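Thiol:disulfide interchange protein (Klebsiella pneumoniae, PDB 6DXN) is a periplasmic DsbA-type member of the thioredoxin family that probably acts as an oxidoreductase, exchanging disulfide bonds with its partner proteins. Local coordinates at residues A[37-40]-A[41-45]; A[47-50]-A[51-55]; A[182-185]-A[186-190]. One frame throughout, in Å; residues are numbered along the deposited sequence.

Contact 1. Residues A[37-40]-A[41-45]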
# COMPACT_ATOMS: atom_id res chain seq x y z
N TYR A 37 0.47 8.19 -4.61
CA TYR A 37 1.70 8.92 -4.36
C TYR A 37 1.45 9.97 -3.26
O TYR A 37 2.25 10.05 -2.31
CB TYR A 37 2.19 9.54 -5.68
CG TYR A 37 3.49 10.29 -5.63
CD1 TYR A 37 4.47 9.99 -4.71
CD2 TYR A 37 3.78 11.24 -6.60
CE1 TYR A 37 5.69 10.65 -4.70
CE2 TYR A 37 4.99 11.91 -6.61
CZ TYR A 37 5.95 11.61 -5.66
OH TYR A 37 7.14 12.28 -5.68
N ALA A 38 0.35 10.72 -3.39
CA ALA A 38 -0.00 11.78 -2.42
C ALA A 38 -0.17 11.19 -1.01
O ALA A 38 0.26 11.78 -0.01
CB ALA A 38 -1.25 12.51 -2.88
N PHE A 39 -0.76 9.99 -0.93
CA PHE A 39 -0.97 9.31 0.35
C PHE A 39 0.36 8.95 1.03
O PHE A 39 0.46 8.94 2.26
CB PHE A 39 -1.87 8.09 0.13
CG PHE A 39 -3.34 8.41 0.24
CD1 PHE A 39 -3.89 9.50 -0.42
CD2 PHE A 39 -4.18 7.60 1.00
CE1 PHE A 39 -5.23 9.80 -0.29
CE2 PHE A 39 -5.53 7.90 1.10
CZ PHE A 39 -6.05 8.99 0.46
N ALA A 40 1.39 8.69 0.22
CA ALA A 40 2.68 8.29 0.77
C ALA A 40 3.65 9.47 0.91
O ALA A 40 4.59 9.36 1.69
CB ALA A 40 3.29 7.23 -0.11
N GLU A 41 3.42 10.58 0.19
CA GLU A 41 4.43 11.67 0.17
C GLU A 41 3.85 13.08 0.37
O GLU A 41 4.55 13.94 0.90
CB GLU A 41 5.20 11.56 -1.15
CG GLU A 41 6.32 12.58 -1.34
CD GLU A 41 5.91 13.97 -1.80
OE1 GLU A 41 4.84 14.09 -2.43
OE2 GLU A 41 6.64 14.93 -1.51
N ARG A 42 2.61 13.34 -0.08
CA ARG A 42 2.03 14.71 0.01
C ARG A 42 1.08 14.85 1.20
O ARG A 42 1.31 15.69 2.07
CB ARG A 42 1.27 15.10 -1.27
CG ARG A 42 0.67 16.50 -1.23
CD ARG A 42 -0.12 16.88 -2.48
NE ARG A 42 0.69 16.77 -3.69
CZ ARG A 42 1.56 17.69 -4.09
NH1 ARG A 42 1.74 18.78 -3.37
NH2 ARG A 42 2.26 17.50 -5.20
N ILE A 43 -0.01 14.08 1.19
CA ILE A 43 -1.01 14.08 2.26
C ILE A 43 -0.40 13.42 3.49
O ILE A 43 -0.67 13.81 4.63
CB ILE A 43 -2.31 13.36 1.83
CG1 ILE A 43 -2.87 13.92 0.53
CG2 ILE A 43 -3.34 13.40 2.96
CD1 ILE A 43 -4.10 13.19 0.02
N ASN A 44 0.42 12.39 3.24
CA ASN A 44 1.08 11.65 4.30
C ASN A 44 0.03 10.94 5.17
O ASN A 44 0.05 10.99 6.40
CB ASN A 44 2.06 12.55 5.08
CG ASN A 44 3.31 12.82 4.27
OD1 ASN A 44 3.88 11.89 3.69
ND2 ASN A 44 3.74 14.06 4.23
N VAL A 45 -0.91 10.29 4.47
CA VAL A 45 -1.91 9.48 5.12
C VAL A 45 -1.21 8.27 5.74
O VAL A 45 -1.59 7.80 6.81
CB VAL A 45 -2.98 9.00 4.11
CG1 VAL A 45 -3.90 7.95 4.71
CG2 VAL A 45 -3.78 10.16 3.54
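One face of the F39 ring is covered by V45, whose CG2 sits 3.6 Å above the ring plane, over its centre and only 11° off the normal: a CH-pi contact. I43 reaches the same ring obliquely, its CD1 lying 3.6 Å from F39 CE1. The Y37 ring lies alongside E41: CE1 of Y37 is 3.7 Å from E41 CB, and E41 OE1 lies over one face, the carboxylate turned 37° from the ring. CG of E41 stands trans to the backbone nitrogen (chi1 -178°), which lays the chain beside the tyrosine before it bends at chi2. A38 O takes two main-chain donors from opposite faces of its carbonyl plane, R42 N at 2.8 Å and I43 N at 2.6 Å. Weak bonds from N44 N and E41 N also converge on this oxygen, while E41 N reaches Y37 O weakly as well. The convergence on A38 O marks the last turn of helix 34-41. The chain kinks at N44, the first residue to leave helical geometry, with positive phi, and V45 opens the next helix. In this thioredoxin-family fold, helix 34-41 begins within the CxxC motif, and 37-40 comes just after its second cysteine. Y37 packs its ring nearly parallel to that of F95 on helix 87-99, whereas F39, I43 and V45 face Y173, Y176 and M180 of helix 173-188.

Contact 2. Residues A[47-50]-A[51-55]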
# COMPACT_ATOMS: atom_id res chain seq x y z
N THR A 47 2.04 7.88 6.94
CA THR A 47 2.78 8.15 8.21
C THR A 47 1.78 8.38 9.35
O THR A 47 1.96 7.88 10.48
CB THR A 47 3.75 9.32 8.05
OG1 THR A 47 4.72 8.97 7.06
CG2 THR A 47 4.48 9.68 9.33
N ALA A 48 0.71 9.13 9.05
CA ALA A 48 -0.32 9.44 10.05
C ALA A 48 -0.86 8.15 10.68
O ALA A 48 -0.89 7.98 11.91
CB ALA A 48 -1.42 10.26 9.41
N ILE A 49 -1.26 7.21 9.82
CA ILE A 49 -1.78 5.92 10.25
C ILE A 49 -0.74 5.16 11.09
O ILE A 49 -1.07 4.67 12.18
CB ILE A 49 -2.24 5.10 9.02
CG1 ILE A 49 -3.44 5.76 8.33
CG2 ILE A 49 -2.55 3.65 9.40
CD1 ILE A 49 -3.82 5.14 7.00
N ARG A 50 0.51 5.08 10.60
CA ARG A 50 1.58 4.29 11.30
C ARG A 50 1.89 4.85 12.69
O ARG A 50 2.10 4.10 13.64
CB ARG A 50 2.90 4.29 10.54
CG ARG A 50 2.89 3.49 9.24
CD ARG A 50 4.30 3.39 8.71
NE ARG A 50 4.32 2.85 7.38
CZ ARG A 50 4.34 3.57 6.27
NH1 ARG A 50 4.39 4.89 6.33
NH2 ARG A 50 4.32 2.97 5.10
N LYS A 51 1.93 6.18 12.76
CA LYS A 51 2.22 6.92 13.97
C LYS A 51 1.23 6.55 15.09
O LYS A 51 1.56 6.67 16.27
CB LYS A 51 2.14 8.41 13.63
CG LYS A 51 2.47 9.39 14.75
CD LYS A 51 2.43 10.83 14.27
CE LYS A 51 3.35 11.07 13.09
NZ LYS A 51 3.33 12.49 12.66
N ARG A 52 0.04 6.07 14.70
CA ARG A 52 -1.06 5.78 15.65
C ARG A 52 -1.28 4.28 15.89
O ARG A 52 -2.11 3.92 16.74
CB ARG A 52 -2.37 6.35 15.08
CG ARG A 52 -2.31 7.84 14.77
CD ARG A 52 -2.39 8.73 16.00
NE ARG A 52 -3.68 8.62 16.65
CZ ARG A 52 -4.79 9.21 16.22
NH1 ARG A 52 -4.78 9.91 15.10
NH2 ARG A 52 -5.92 9.09 16.91
N LEU A 53 -0.57 3.41 15.16
CA LEU A 53 -0.77 1.95 15.29
C LEU A 53 -0.00 1.42 16.50
O LEU A 53 0.92 2.06 17.00
CB LEU A 53 -0.26 1.23 14.04
CG LEU A 53 -0.95 1.52 12.71
CD1 LEU A 53 -0.25 0.77 11.58
CD2 LEU A 53 -2.42 1.15 12.74
N PRO A 54 -0.39 0.23 17.03
CA PRO A 54 0.38 -0.44 18.09
C PRO A 54 1.62 -1.13 17.48
O PRO A 54 1.67 -1.35 16.27
CB PRO A 54 -0.60 -1.46 18.69
CG PRO A 54 -1.95 -1.10 18.09
CD PRO A 54 -1.64 -0.47 16.75
N ASP A 55 2.57 -1.51 18.34
CA ASP A 55 3.85 -2.11 17.94
C ASP A 55 3.70 -3.44 17.19
O ASP A 55 4.50 -3.72 16.29
CB ASP A 55 4.77 -2.32 19.15
CG ASP A 55 5.31 -1.02 19.71
OD1 ASP A 55 4.99 0.05 19.14
OD2 ASP A 55 6.06 -1.08 20.71
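The bond from K51 N to T47 O, at 2.8 Å, is the shortest across 47-55 and a regular i to i+4 helical link. From the next residue on, the spacing drops to i to i+3: R52 N bonds to I49 O and L53 N to R50 O, both at 3.1 Å. These donors stand above the carbonyl planes, 58° and 69° out of them, a tightening consistent with a 3-10-like last turn before the chain extends at L53. L53 folds its side chain back over that turn. Its CG lies beside the backbone nitrogen (chi1 -63°), bringing this carbon within 3.2 Å of I49 O, while CD2 runs alongside I49 CG2 at 4.2 Å. On the exposed flank, the K51 chain passes across T47, CE of K51 being 4.2 Å from T47 CG2. R52 CG rests against A48 O; beyond it the chain bends and its guanidinium leads off toward N182. Helix 45-52 touches two elements: A48, I49 and R52 pack on A177, M180, A181 and L185 of helix 173-188, and I49 and L53 meet L25 of strand 25-29.

Contact 3. Residues A[182-185]-A[186-190]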
# COMPACT_ATOMS: atom_id res chain seq x y z
N ASN A 182 -7.74 8.13 12.43
CA ASN A 182 -8.78 8.00 13.46
C ASN A 182 -9.79 6.93 13.02
O ASN A 182 -10.11 6.03 13.80
CB ASN A 182 -9.44 9.34 13.76
CG ASN A 182 -8.58 10.25 14.61
OD1 ASN A 182 -7.67 9.80 15.30
ND2 ASN A 182 -8.89 11.54 14.60
N LEU A 183 -10.25 7.02 11.76
CA LEU A 183 -11.21 6.05 11.20
C LEU A 183 -10.59 4.64 11.20
O LEU A 183 -11.26 3.67 11.58
CB LEU A 183 -11.61 6.46 9.77
CG LEU A 183 -12.45 5.44 9.01
CD1 LEU A 183 -13.73 5.10 9.75
CD2 LEU A 183 -12.77 5.94 7.61
N VAL A 184 -9.33 4.53 10.77
CA VAL A 184 -8.65 3.22 10.76
C VAL A 184 -8.72 2.62 12.17
O VAL A 184 -9.12 1.46 12.35
CB VAL A 184 -7.19 3.32 10.25
CG1 VAL A 184 -6.33 2.14 10.71
CG2 VAL A 184 -7.14 3.43 8.74
N LEU A 185 -8.36 3.42 13.18
CA LEU A 185 -8.36 2.93 14.56
C LEU A 185 -9.77 2.50 14.99
O LEU A 185 -9.92 1.45 15.61
CB LEU A 185 -7.80 4.02 15.49
CG LEU A 185 -6.29 4.19 15.46
CD1 LEU A 185 -5.85 5.26 16.45
CD2 LEU A 185 -5.59 2.87 15.76
N PHE A 186 -10.76 3.32 14.64
CA PHE A 186 -12.17 3.07 14.93
C PHE A 186 -12.59 1.70 14.37
O PHE A 186 -13.41 1.00 14.95
CB PHE A 186 -13.06 4.18 14.36
CG PHE A 186 -14.55 3.93 14.45
CD1 PHE A 186 -15.21 3.20 13.47
CD2 PHE A 186 -15.29 4.42 15.51
CE1 PHE A 186 -16.57 2.96 13.56
CE2 PHE A 186 -16.66 4.20 15.59
CZ PHE A 186 -17.29 3.47 14.61
N LEU A 187 -11.98 1.32 13.24
CA LEU A 187 -12.32 0.05 12.61
C LEU A 187 -11.56 -1.11 13.25
O LEU A 187 -12.11 -2.20 13.36
CB LEU A 187 -12.06 0.15 11.10
CG LEU A 187 -13.05 1.02 10.33
CD1 LEU A 187 -12.67 1.11 8.86
CD2 LEU A 187 -14.48 0.49 10.49
N LEU A 188 -10.31 -0.88 13.65
CA LEU A 188 -9.50 -1.94 14.28
C LEU A 188 -10.09 -2.32 15.65
O LEU A 188 -9.99 -3.47 16.06
CB LEU A 188 -8.05 -1.47 14.44
CG LEU A 188 -7.22 -1.44 13.16
CD1 LEU A 188 -5.92 -0.68 13.39
CD2 LEU A 188 -6.94 -2.85 12.66
N ASN A 189 -10.71 -1.33 16.31
CA ASN A 189 -11.29 -1.48 17.65
C ASN A 189 -12.78 -1.84 17.57
O ASN A 189 -13.54 -1.54 18.50
CB ASN A 189 -11.16 -0.19 18.47
CG ASN A 189 -9.76 0.39 18.49
OD1 ASN A 189 -8.83 -0.19 17.93
ND2 ASN A 189 -9.61 1.53 19.14
N LYS A 190 -13.18 -2.50 16.48
CA LYS A 190 -14.58 -2.87 16.30
C LYS A 190 -14.81 -4.33 16.68
O LYS A 190 -13.97 -5.18 16.38
CB LYS A 190 -15.00 -2.60 14.85
CG LYS A 190 -16.41 -3.04 14.50
CD LYS A 190 -16.89 -2.55 13.16
CE LYS A 190 -17.09 -1.06 13.12
NZ LYS A 190 -17.55 -0.61 11.79
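Residues 182-188 form regular helix, and the backbone bonds across the join run i to i+4: F186 N to N182 O at 2.9 Å, L187 N to L183 O, L188 N to V184 O and N189 N to L185 O. L187 N also reaches V184 O in a weak i to i+3 bond. N189 is the first residue to leave helical geometry; its N still bonds to L185 O, the last i to i+4 bond of these segments. The N189 side chain curls back toward that carbonyl, and OD1 comes within 3.0 Å of L185 O, but both are acceptors and no bond forms between them. This is the C-terminal end of helix 173-188, which in the thioredoxin-family fold packs against the central sheet. V184 and L188 run side by side with CG1 and CD1 3.9 Å apart; V184 rests on I163 of strand 161-163 and L188 on V157 of strand 154-157. L183 and L187 meet at an angle, L183 CD1 lying 4.2 Å from L187 CG, and both touch F12 of strand 12-14 and I163. With CG trans to the backbone nitrogen (chi1 172°), F186 carries its ring away from the preceding turn, toward an edge-to-face contact with Y6. L185 CD2 approaches L188 CD1 at 4.3 Å, joining this residue to the leucine one turn on, while K190 forms a cation-pi pair with Y161.

How the contacts relate
The contacts come in series along the chain. Contact 1 closes helix 34-41 and leads directly into helix 45-52, whose end is contact 2; contact 3 lies far later, at the end of helix 173-188. Centres of contacts 1 and 2 are about 14 Å apart, those of 2 and 3 about 12 Å, and those of 1 and 3 about 20 Å. Contacts 2 and 3 touch: R52 NH2 lies 2.5 Å from N182 OD1 in a probable hydrogen bond, and L53 CD2 packs on L188 CD1. Earlier residues of helix 173-188 also meet contact 1, so this late helix touches both earlier contacts, with M180 reaching side chains of each.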